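Side-chain contacts in cell death abnormality protein 2 (PDB 3QWX), which acts as a CRK-family signalling adaptor required for cell migration and for the engulfment of cell corpses: residues A[13-18]-A[47-52]; A[23-28]-A[60-65]; A[125-128]-A[133-136]; A[155-158]-A[162-165]. All coordinates share one frame; numbering follows the deposited sequence.

Interaction 1. Residues A[13-18]-A[47-52]; sequences SFYFPG and GEYSLT
Tyr15 and Tyr49 make this contact between them, ring against ring. The pair is an offset edge-to-face stack with the edge of Tyr49 turned to the face of Tyr15; the centroids lie 5.2 Å apart and the planes stand at 82°. The touching is done by one corner of each ring: Tyr15 CE1 comes to 3.5 Å from Tyr49 CE1, and Tyr15 CZ is 3.6 Å from that same atom. Because the stack is offset, the phenol end of Tyr15 runs on past its partner, and Tyr15 OH sits at the edge of the Tyr49 ring, close to its plane, 3.7 Å from Tyr49 CE1.

Tyr15 reaches across because its CG lies anti to the backbone N (chi1 166°), which carries the ring out toward residues 47-52. Its other face is met by a neighbour in sequence, Pro17, whose CD stands 4.0 Å above the plane and toward the rim, so the ring is flanked by Pro17 and Tyr49. The hydroxyl is anchored too, hydrogen-bonded to Asp42 OD1, which would limit how far the Tyr15 side chain can swing. Tyr49 has a second aromatic neighbour of its own, an edge-to-face contact with Trp11.

This is a surface contact of the SH2 domain, and it bridges over a strand. Strand 37-42 pairs in parallel with strand 15-16 and antiparallel with strand 49-54, so the two tyrosines come from strands that both border it. Tyr49 also rests on Met40 of that middle strand, and strand 62-69 continues the sheet beyond 49-54.

Interaction 2. Residues A[23-28]-A[60-65]; sequences EAHKLL and NAVCHY
His25 and Val62 meet through a CH-pi contact. Val62 CB lies over one face of the imidazole, 3.8 Å from its centroid and 16° off the ring normal, with its closest approach at His25 CE1, 3.6 Å away. With CG anti to the backbone N (chi1 -154°), the His25 ring is carried to the strand, although its CB starts off to one side.

The remaining apolar packing belongs to the methyls of Val62. CG2 fits against the last turn of the helical segment, 3.6 Å from the backbone C of Leu28 and 4.2 Å from Leu28 CB, while CG1 turns to the CA side of His25.

The His25 and His64 rings meet rim to rim, centroids 5.0 Å apart, but their nearest carbons are modelled too close, so the detail is doubtful.

Helix 23-28 crosses strand 62-65 at 142°, the axes 8.7 Å apart. It is one half of the SH2 architecture, in which a helix flanks each face of the central sheet. His64 also touches Arg41, which matches the phosphotyrosine-binding arginine of SH2 domains, and a sulfate lies about 5 Å from the His64 side chain, consistent with that pocket.

Interaction 3. Residues A[125-128]-A[133-136]; sequences FKFT and TDLP
Phe127 packs its ring against the side chain of Asp134 and the carbonyl oxygen of Leu135, and this is the buried part of the contact. The Leu135 oxygen arrives at the ring edge, in plane, 3.4 Å from Phe127 CD2, where the slightly positive C-H rim suits it. Further round the ring, Asp134 CB sits 3.8 Å from Phe127 CE2. The Asp134 carboxylate lies beyond, its plane 41° from that of the ring and its OD2 3.8 Å from Phe127 CZ. A trans first torsion (chi1 -179°) carries the Phe127 ring to the opposing chain. Backbone comes closer still: Phe127 O is 3.1 Å from Pro136 CA.

Asp134 OD2 is held mainly by its own loop, accepting the backbone N-H groups of Arg131 and Glu130; the bond from Thr133 OG1 to OD1 is weak. This fixes the carboxylate beside the aromatic ring.

The other side is looser and faces solvent. Pro136 and Thr128 are both exposed, and they meet through Pro136 CG and the Thr128 carbonyl oxygen, 3.5 Å apart, while the Thr128 side chain starts off away from the opposing chain.

Both segments belong to the RT loop of the SH3 domain, between strands 119-123 and 142-147. Phe127 falls at the second aromatic of the ALYDY motif and touches Pro167, whereas Leu135 turns inward onto Ala156 of strand 153-157 and Val166 of strand 163-167.

Interaction 4. Residues A[155-158]-A[162-165]; sequences EARN and TTGL
Glu155 lies across Thr163, both on the face of the sheet carrying Arg157 and Leu165. With CG trans to N and the chain extended beyond it (chi2 -174°), Glu155 brings OE2 to 3.2 Å from Thr163 CG2. Thr163 is rotated to put that methyl toward Glu155 and its hydroxyl toward the other neighbour, Thr163 OG1 lying 3.9 Å from Arg157 CG. Glu155 OE1 forms a salt bridge with Lys115, and Arg157, bent at chi3, turns its guanidinium away from Thr163 to a salt bridge with Glu144.

Asn158 CG stands between the backbone N and the carbonyl carbon (chi1 69°), which sets OD1 3.0 Å from Thr162 N. That hydrogen bond is bent, 138° at the hydrogen, and the donor sits above the amide plane. Two weak bonds from Leu160 N and Gly161 N share the same oxygen. Asn158 N donates back to Thr162 O at 2.9 Å.

Between these ends, Ala156 and Gly164 form a hydrogen-bonded antiparallel pair, Ala156 N to Gly164 O at 2.8 Å. The two segments are the turn end of the distal SH3 hairpin, strands 153-157 and 163-167, with strand 142-147 alongside 153-157 and the RT-loop residues Thr133 and Leu135 bonded to Leu165.

Interactions 1 and 2 belong to the SH2 domain, 3 and 4 to the SH3 domain. Interaction 1 is a surface contact between aromatic rings; the other three are partly buried. Interactions 1 and 2 share a sheet, since strands 49-54 and 62-69 are neighbours joined by Leu51 O and Tyr65 N, but interaction 2 packs a helix onto it through apolar and imidazole groups. Interaction 4 alone is built on backbone hydrogen bonds across its segments, whereas interaction 3 is loop packing, tied to that hairpin through Leu135 N and Leu165 O. Between domains, Ser13 of interaction 1 packs loosely near Thr162 of interaction 4, while interactions 2 and 3 lie about 31 Å apart, centre to centre.

Interaction 1. Residues A[13-18]-A[47-52]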
loop_
_atom_site.group_PDB
_atom_site.type_symbol
_atom_site.label_atom_id
_atom_site.label_comp_id
_atom_site.label_asym_id
_atom_site.label_seq_id
_atom_site.Cartn_x
_atom_site.Cartn_y
_atom_site.Cartn_z
ATOM N N SER A 13 0.092 5.255 1.569
ATOM C CA SER A 13 1.415 4.745 1.924
ATOM C C SER A 13 1.431 3.227 2.160
ATOM O O SER A 13 2.500 2.630 2.278
ATOM C CB SER A 13 1.969 5.478 3.145
ATOM O OG SER A 13 2.020 6.878 2.916
ATOM N N PHE A 14 0.262 2.594 2.257
ATOM C CA PHE A 14 0.247 1.126 2.199
ATOM C C PHE A 14 -0.497 0.571 0.979
ATOM O O PHE A 14 -1.033 -0.545 0.998
ATOM C CB PHE A 14 -0.154 0.458 3.516
ATOM C CG PHE A 14 -1.335 1.075 4.208
ATOM C CD1 PHE A 14 -2.625 0.798 3.789
ATOM C CD2 PHE A 14 -1.152 1.876 5.328
ATOM C CE1 PHE A 14 -3.728 1.342 4.462
ATOM C CE2 PHE A 14 -2.242 2.421 6.009
ATOM C CZ PHE A 14 -3.527 2.159 5.568
ATOM N N TYR A 15 -0.479 1.374 -0.086
ATOM C CA TYR A 15 -1.118 1.063 -1.359
ATOM C C TYR A 15 -0.034 0.686 -2.381
ATOM O O TYR A 15 0.977 1.380 -2.502
ATOM C CB TYR A 15 -1.934 2.281 -1.813
ATOM C CG TYR A 15 -2.398 2.263 -3.250
ATOM C CD1 TYR A 15 -3.170 1.228 -3.742
ATOM C CD2 TYR A 15 -2.076 3.303 -4.107
ATOM C CE1 TYR A 15 -3.591 1.218 -5.060
ATOM C CE2 TYR A 15 -2.497 3.309 -5.421
ATOM C CZ TYR A 15 -3.254 2.265 -5.894
ATOM O OH TYR A 15 -3.668 2.273 -7.209
ATOM N N PHE A 16 -0.229 -0.430 -3.082
ATOM C CA PHE A 16 0.791 -0.972 -3.971
ATOM C C PHE A 16 0.262 -1.080 -5.405
ATOM O O PHE A 16 -0.171 -2.143 -5.846
ATOM C CB PHE A 16 1.292 -2.328 -3.461
ATOM C CG PHE A 16 1.997 -2.255 -2.126
ATOM C CD1 PHE A 16 1.271 -2.239 -0.934
ATOM C CD2 PHE A 16 3.376 -2.195 -2.062
ATOM C CE1 PHE A 16 1.921 -2.157 0.298
ATOM C CE2 PHE A 16 4.030 -2.128 -0.842
ATOM C CZ PHE A 16 3.300 -2.106 0.347
ATOM N N PRO A 17 0.306 0.041 -6.140
ATOM C CA PRO A 17 -0.230 0.175 -7.501
ATOM C C PRO A 17 0.318 -0.866 -8.492
ATOM O O PRO A 17 -0.415 -1.296 -9.383
ATOM C CB PRO A 17 0.202 1.587 -7.916
ATOM C CG PRO A 17 0.554 2.295 -6.652
ATOM C CD PRO A 17 1.019 1.250 -5.691
ATOM N N GLY A 18 1.569 -1.282 -8.342
ATOM C CA GLY A 18 2.127 -2.255 -9.274
ATOM C C GLY A 18 1.789 -3.719 -9.024
ATOM O O GLY A 18 1.972 -4.571 -9.900
ATOM N N GLY A 47 -11.122 0.872 -11.678
ATOM C CA GLY A 47 -11.516 1.841 -10.672
ATOM C C GLY A 47 -11.873 1.287 -9.309
ATOM O O GLY A 47 -12.459 1.997 -8.488
ATOM N N GLU A 48 -11.551 0.021 -9.057
ATOM C CA GLU A 48 -11.744 -0.536 -7.723
ATOM C C GLU A 48 -10.395 -0.771 -7.034
ATOM O O GLU A 48 -9.347 -0.828 -7.684
ATOM C CB GLU A 48 -12.554 -1.837 -7.766
ATOM C CG GLU A 48 -13.851 -1.787 -8.591
ATOM C CD GLU A 48 -14.911 -0.839 -8.031
ATOM O OE1 GLU A 48 -14.556 0.216 -7.449
ATOM O OE2 GLU A 48 -16.106 -1.150 -8.192
ATOM N N TYR A 49 -10.430 -0.875 -5.710
ATOM C CA TYR A 49 -9.259 -1.264 -4.947
ATOM C C TYR A 49 -9.501 -2.633 -4.359
ATOM O O TYR A 49 -10.634 -3.077 -4.232
ATOM C CB TYR A 49 -8.955 -0.268 -3.823
ATOM C CG TYR A 49 -8.482 1.085 -4.294
ATOM C CD1 TYR A 49 -7.297 1.220 -5.015
ATOM C CD2 TYR A 49 -9.200 2.235 -3.998
ATOM C CE1 TYR A 49 -6.857 2.456 -5.437
ATOM C CE2 TYR A 49 -8.767 3.476 -4.419
ATOM C CZ TYR A 49 -7.597 3.584 -5.142
ATOM O OH TYR A 49 -7.164 4.825 -5.552
ATOM N N SER A 50 -8.417 -3.297 -3.997
ATOM C CA SER A 50 -8.489 -4.562 -3.303
ATOM C C SER A 50 -7.712 -4.429 -2.016
ATOM O O SER A 50 -6.628 -3.859 -1.998
ATOM C CB SER A 50 -7.877 -5.684 -4.144
ATOM O OG SER A 50 -8.800 -6.162 -5.097
ATOM N N LEU A 51 -8.290 -4.957 -0.946
ATOM C CA LEU A 51 -7.638 -5.069 0.338
ATOM C C LEU A 51 -7.246 -6.532 0.497
ATOM O O LEU A 51 -8.109 -7.407 0.446
ATOM C CB LEU A 51 -8.622 -4.662 1.445
ATOM C CG LEU A 51 -8.197 -4.782 2.905
ATOM C CD1 LEU A 51 -7.064 -3.813 3.253
ATOM C CD2 LEU A 51 -9.396 -4.541 3.801
ATOM N N THR A 52 -5.958 -6.790 0.693
ATOM C CA THR A 52 -5.439 -8.150 0.906
ATOM C C THR A 52 -4.878 -8.290 2.331
ATOM O O THR A 52 -4.070 -7.467 2.765
ATOM C CB THR A 52 -4.336 -8.525 -0.150
ATOM O OG1 THR A 52 -4.856 -8.348 -1.472
ATOM C CG2 THR A 52 -3.888 -9.978 0.009
#

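Interaction 2. Residues A[23-28]-A[60-65]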
loop_
_atom_site.group_PDB
_atom_site.type_symbol
_atom_site.label_atom_id
_atom_site.label_comp_id
_atom_site.label_asym_id
_atom_site.label_seq_id
_atom_site.Cartn_x
_atom_site.Cartn_y
_atom_site.Cartn_z
ATOM N N GLU A 23 0.808 -11.705 -6.537
ATOM C CA GLU A 23 1.974 -11.291 -5.778
ATOM C C GLU A 23 1.613 -10.972 -4.330
ATOM O O GLU A 23 2.308 -11.393 -3.403
ATOM C CB GLU A 23 2.705 -10.111 -6.415
ATOM C CG GLU A 23 4.045 -9.883 -5.723
ATOM C CD GLU A 23 4.834 -8.710 -6.254
ATOM O OE1 GLU A 23 4.340 -7.992 -7.157
ATOM O OE2 GLU A 23 5.959 -8.507 -5.746
ATOM N N ALA A 24 0.531 -10.224 -4.142
ATOM C CA ALA A 24 0.023 -9.928 -2.794
ATOM C C ALA A 24 -0.233 -11.184 -1.967
ATOM O O ALA A 24 0.096 -11.244 -0.781
ATOM C CB ALA A 24 -1.252 -9.082 -2.877
ATOM N N HIS A 25 -0.853 -12.179 -2.588
ATOM C CA HIS A 25 -1.196 -13.417 -1.896
ATOM C C HIS A 25 0.078 -14.125 -1.434
ATOM O O HIS A 25 0.174 -14.618 -0.305
ATOM C CB HIS A 25 -1.987 -14.333 -2.836
ATOM C CG HIS A 25 -2.891 -15.293 -2.129
ATOM N ND1 HIS A 25 -2.422 -16.303 -1.315
ATOM C CD2 HIS A 25 -4.239 -15.399 -2.118
ATOM C CE1 HIS A 25 -3.440 -16.986 -0.835
ATOM N NE2 HIS A 25 -4.557 -16.451 -1.300
ATOM N N LYS A 26 1.048 -14.195 -2.333
ATOM C CA LYS A 26 2.340 -14.777 -2.011
ATOM C C LYS A 26 3.026 -14.017 -0.873
ATOM O O LYS A 26 3.452 -14.621 0.102
ATOM C CB LYS A 26 3.240 -14.794 -3.249
ATOM C CG LYS A 26 4.609 -15.420 -3.014
ATOM C CD LYS A 26 5.616 -14.951 -4.062
ATOM C CE LYS A 26 7.030 -15.411 -3.729
ATOM N NZ LYS A 26 7.980 -15.214 -4.874
ATOM N N LEU A 27 3.139 -12.694 -0.997
ATOM C CA LEU A 27 3.822 -11.901 0.028
ATOM C C LEU A 27 3.145 -12.023 1.401
ATOM O O LEU A 27 3.809 -12.260 2.411
ATOM C CB LEU A 27 3.921 -10.430 -0.397
ATOM C CG LEU A 27 4.780 -10.146 -1.631
ATOM C CD1 LEU A 27 4.821 -8.647 -1.942
ATOM C CD2 LEU A 27 6.196 -10.705 -1.463
ATOM N N LEU A 28 1.825 -11.864 1.437
ATOM C CA LEU A 28 1.098 -11.911 2.701
ATOM C C LEU A 28 0.956 -13.334 3.245
ATOM O O LEU A 28 0.688 -13.528 4.436
ATOM C CB LEU A 28 -0.257 -11.198 2.585
ATOM C CG LEU A 28 -0.163 -9.664 2.657
ATOM C CD1 LEU A 28 -1.476 -9.014 2.301
ATOM C CD2 LEU A 28 0.274 -9.186 4.044
ATOM N N ASN A 60 -7.672 -21.292 5.144
ATOM C CA ASN A 60 -7.651 -20.094 4.292
ATOM C C ASN A 60 -6.833 -18.910 4.840
ATOM O O ASN A 60 -7.364 -18.047 5.541
ATOM C CB ASN A 60 -9.116 -19.681 4.093
ATOM C CG ASN A 60 -9.281 -18.418 3.269
ATOM O OD1 ASN A 60 -8.359 -17.968 2.588
ATOM N ND2 ASN A 60 -10.471 -17.842 3.328
ATOM N N ALA A 61 -5.543 -18.861 4.519
ATOM C CA ALA A 61 -4.640 -17.917 5.179
ATOM C C ALA A 61 -4.788 -16.466 4.728
ATOM O O ALA A 61 -4.861 -15.554 5.557
ATOM C CB ALA A 61 -3.183 -18.376 5.032
ATOM N N VAL A 62 -4.790 -16.250 3.419
ATOM C CA VAL A 62 -4.826 -14.903 2.882
ATOM C C VAL A 62 -6.160 -14.632 2.184
ATOM O O VAL A 62 -6.582 -15.416 1.339
ATOM C CB VAL A 62 -3.621 -14.654 1.931
ATOM C CG1 VAL A 62 -3.687 -13.267 1.335
ATOM C CG2 VAL A 62 -2.304 -14.823 2.690
ATOM N N CYS A 63 -6.818 -13.529 2.550
ATOM C CA CYS A 63 -8.095 -13.131 1.942
ATOM C C CYS A 63 -8.003 -11.789 1.205
ATOM O O CYS A 63 -7.231 -10.911 1.581
ATOM C CB CYS A 63 -9.214 -13.045 2.999
ATOM S SG CYS A 63 -9.329 -14.443 4.140
ATOM N N HIS A 64 -8.813 -11.649 0.164
ATOM C CA HIS A 64 -8.883 -10.437 -0.638
ATOM C C HIS A 64 -10.302 -9.868 -0.625
ATOM O O HIS A 64 -11.277 -10.618 -0.691
ATOM C CB HIS A 64 -8.497 -10.754 -2.084
ATOM C CG HIS A 64 -7.148 -11.387 -2.227
ATOM N ND1 HIS A 64 -6.938 -12.740 -2.060
ATOM C CD2 HIS A 64 -5.941 -10.852 -2.528
ATOM C CE1 HIS A 64 -5.659 -13.011 -2.254
ATOM N NE2 HIS A 64 -5.035 -11.885 -2.544
ATOM N N TYR A 65 -10.408 -8.544 -0.565
ATOM C CA TYR A 65 -11.699 -7.860 -0.530
ATOM C C TYR A 65 -11.784 -6.754 -1.555
ATOM O O TYR A 65 -10.920 -5.885 -1.622
ATOM C CB TYR A 65 -11.954 -7.265 0.855
ATOM C CG TYR A 65 -11.911 -8.324 1.907
ATOM C CD1 TYR A 65 -13.059 -9.033 2.248
ATOM C CD2 TYR A 65 -10.719 -8.652 2.528
ATOM C CE1 TYR A 65 -13.021 -10.023 3.190
ATOM C CE2 TYR A 65 -10.664 -9.636 3.466
ATOM C CZ TYR A 65 -11.821 -10.321 3.799
ATOM O OH TYR A 65 -11.764 -11.313 4.737
#

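Interaction 3. Residues A[125-128]-A[133-136]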
loop_
_atom_site.group_PDB
_atom_site.type_symbol
_atom_site.label_atom_id
_atom_site.label_comp_id
_atom_site.label_asym_id
_atom_site.label_seq_id
_atom_site.Cartn_x
_atom_site.Cartn_y
_atom_site.Cartn_z
ATOM N N PHE A 125 21.665 13.997 -5.715
ATOM C CA PHE A 125 21.150 15.142 -6.449
ATOM C C PHE A 125 19.654 15.231 -6.164
ATOM O O PHE A 125 19.044 14.260 -5.714
ATOM C CB PHE A 125 21.389 14.984 -7.959
ATOM C CG PHE A 125 22.837 14.772 -8.339
ATOM C CD1 PHE A 125 23.345 13.493 -8.498
ATOM C CD2 PHE A 125 23.682 15.856 -8.544
ATOM C CE1 PHE A 125 24.672 13.292 -8.840
ATOM C CE2 PHE A 125 25.010 15.666 -8.883
ATOM C CZ PHE A 125 25.507 14.379 -9.031
ATOM N N LYS A 126 19.059 16.390 -6.413
ATOM C CA LYS A 126 17.615 16.520 -6.281
ATOM C C LYS A 126 16.914 15.799 -7.438
ATOM O O LYS A 126 17.390 15.804 -8.574
ATOM C CB LYS A 126 17.192 17.995 -6.213
ATOM C CG LYS A 126 16.618 18.533 -7.511
ATOM C CD LYS A 126 16.065 19.945 -7.357
ATOM C CE LYS A 126 16.093 20.671 -8.702
ATOM N NZ LYS A 126 15.640 22.094 -8.612
ATOM N N PHE A 127 15.781 15.176 -7.144
ATOM C CA PHE A 127 15.011 14.472 -8.164
ATOM C C PHE A 127 13.548 14.887 -8.104
ATOM O O PHE A 127 12.857 14.590 -7.142
ATOM C CB PHE A 127 15.139 12.951 -7.988
ATOM C CG PHE A 127 14.390 12.143 -9.023
ATOM C CD1 PHE A 127 14.640 12.316 -10.379
ATOM C CD2 PHE A 127 13.460 11.190 -8.638
ATOM C CE1 PHE A 127 13.963 11.566 -11.331
ATOM C CE2 PHE A 127 12.775 10.432 -9.590
ATOM C CZ PHE A 127 13.029 10.616 -10.931
ATOM N N THR A 128 13.080 15.572 -9.139
ATOM C CA THR A 128 11.705 16.059 -9.162
ATOM C C THR A 128 10.734 14.969 -9.591
ATOM O O THR A 128 9.537 15.065 -9.334
ATOM C CB THR A 128 11.549 17.223 -10.141
ATOM O OG1 THR A 128 11.751 16.745 -11.478
ATOM C CG2 THR A 128 12.571 18.318 -9.829
ATOM N N THR A 133 4.946 7.499 -11.304
ATOM C CA THR A 133 5.415 6.281 -10.666
ATOM C C THR A 133 6.721 6.537 -9.907
ATOM O O THR A 133 7.215 5.666 -9.188
ATOM C CB THR A 133 5.664 5.192 -11.726
ATOM O OG1 THR A 133 6.665 5.645 -12.654
ATOM C CG2 THR A 133 4.381 4.891 -12.480
ATOM N N ASP A 134 7.269 7.737 -10.078
ATOM C CA ASP A 134 8.565 8.086 -9.506
ATOM C C ASP A 134 8.421 8.687 -8.117
ATOM O O ASP A 134 7.386 9.243 -7.788
ATOM C CB ASP A 134 9.299 9.078 -10.411
ATOM C CG ASP A 134 9.606 8.504 -11.787
ATOM O OD1 ASP A 134 9.554 7.262 -11.944
ATOM O OD2 ASP A 134 9.894 9.301 -12.705
ATOM N N LEU A 135 9.470 8.578 -7.312
ATOM C CA LEU A 135 9.478 9.156 -5.978
ATOM C C LEU A 135 10.415 10.362 -5.961
ATOM O O LEU A 135 11.637 10.193 -5.989
ATOM C CB LEU A 135 9.939 8.109 -4.954
ATOM C CG LEU A 135 10.106 8.580 -3.507
ATOM C CD1 LEU A 135 8.754 9.010 -2.900
ATOM C CD2 LEU A 135 10.774 7.525 -2.648
ATOM N N PRO A 136 9.847 11.582 -5.949
ATOM C CA PRO A 136 10.696 12.782 -5.904
ATOM C C PRO A 136 11.429 12.830 -4.579
ATOM O O PRO A 136 10.907 12.353 -3.574
ATOM C CB PRO A 136 9.690 13.935 -5.976
ATOM C CG PRO A 136 8.409 13.322 -6.488
ATOM C CD PRO A 136 8.413 11.919 -5.962
#

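Interaction 4. Residues A[155-158]-A[162-165]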
loop_
_atom_site.group_PDB
_atom_site.type_symbol
_atom_site.label_atom_id
_atom_site.label_comp_id
_atom_site.label_asym_id
_atom_site.label_seq_id
_atom_site.Cartn_x
_atom_site.Cartn_y
_atom_site.Cartn_z
ATOM N N GLU A 155 13.222 0.792 -6.686
ATOM C CA GLU A 155 12.086 1.148 -5.842
ATOM C C GLU A 155 12.595 1.645 -4.480
ATOM O O GLU A 155 13.357 0.948 -3.803
ATOM C CB GLU A 155 11.155 -0.058 -5.648
ATOM C CG GLU A 155 9.881 0.266 -4.848
ATOM C CD GLU A 155 9.029 -0.966 -4.533
ATOM O OE1 GLU A 155 9.523 -2.103 -4.669
ATOM O OE2 GLU A 155 7.863 -0.792 -4.132
ATOM N N ALA A 156 12.172 2.853 -4.101
ATOM C CA ALA A 156 12.599 3.497 -2.853
ATOM C C ALA A 156 11.396 3.891 -1.978
ATOM O O ALA A 156 10.260 3.951 -2.456
ATOM C CB ALA A 156 13.432 4.710 -3.164
ATOM N N ARG A 157 11.657 4.155 -0.702
ATOM C CA ARG A 157 10.626 4.550 0.244
ATOM C C ARG A 157 11.159 5.718 1.051
ATOM O O ARG A 157 12.282 5.673 1.544
ATOM C CB ARG A 157 10.280 3.389 1.186
ATOM C CG ARG A 157 9.124 3.684 2.129
ATOM C CD ARG A 157 8.665 2.416 2.846
ATOM N NE ARG A 157 9.724 1.820 3.643
ATOM C CZ ARG A 157 9.903 0.513 3.812
ATOM N NH1 ARG A 157 9.093 -0.373 3.238
ATOM N NH2 ARG A 157 10.906 0.089 4.559
ATOM N N ASN A 158 10.373 6.772 1.186
ATOM C CA ASN A 158 10.840 7.901 1.983
ATOM C C ASN A 158 10.400 7.809 3.454
ATOM O O ASN A 158 9.727 6.849 3.850
ATOM C CB ASN A 158 10.466 9.242 1.333
ATOM C CG ASN A 158 8.963 9.519 1.352
ATOM O OD1 ASN A 158 8.206 8.904 2.102
ATOM N ND2 ASN A 158 8.540 10.466 0.539
ATOM N N THR A 162 6.058 6.921 1.656
ATOM C CA THR A 162 5.750 7.001 0.233
ATOM C C THR A 162 6.772 6.242 -0.621
ATOM O O THR A 162 7.983 6.386 -0.441
ATOM C CB THR A 162 5.689 8.460 -0.241
ATOM O OG1 THR A 162 4.881 9.214 0.666
ATOM C CG2 THR A 162 5.098 8.554 -1.657
ATOM N N THR A 163 6.270 5.448 -1.560
ATOM C CA THR A 163 7.107 4.557 -2.356
ATOM C C THR A 163 7.080 4.937 -3.840
ATOM O O THR A 163 6.076 5.416 -4.350
ATOM C CB THR A 163 6.654 3.086 -2.208
ATOM O OG1 THR A 163 6.975 2.608 -0.890
ATOM C CG2 THR A 163 7.356 2.213 -3.219
ATOM N N GLY A 164 8.186 4.706 -4.541
ATOM C CA GLY A 164 8.237 4.987 -5.958
ATOM C C GLY A 164 9.634 4.744 -6.498
ATOM O O GLY A 164 10.548 4.457 -5.743
ATOM N N LEU A 165 9.795 4.901 -7.802
ATOM C CA LEU A 165 11.056 4.612 -8.464
ATOM C C LEU A 165 11.992 5.817 -8.426
ATOM O O LEU A 165 11.560 6.965 -8.515
ATOM C CB LEU A 165 10.814 4.213 -9.923
ATOM C CG LEU A 165 10.084 2.905 -10.212
ATOM C CD1 LEU A 165 9.836 2.761 -11.707
ATOM C CD2 LEU A 165 10.896 1.751 -9.702
#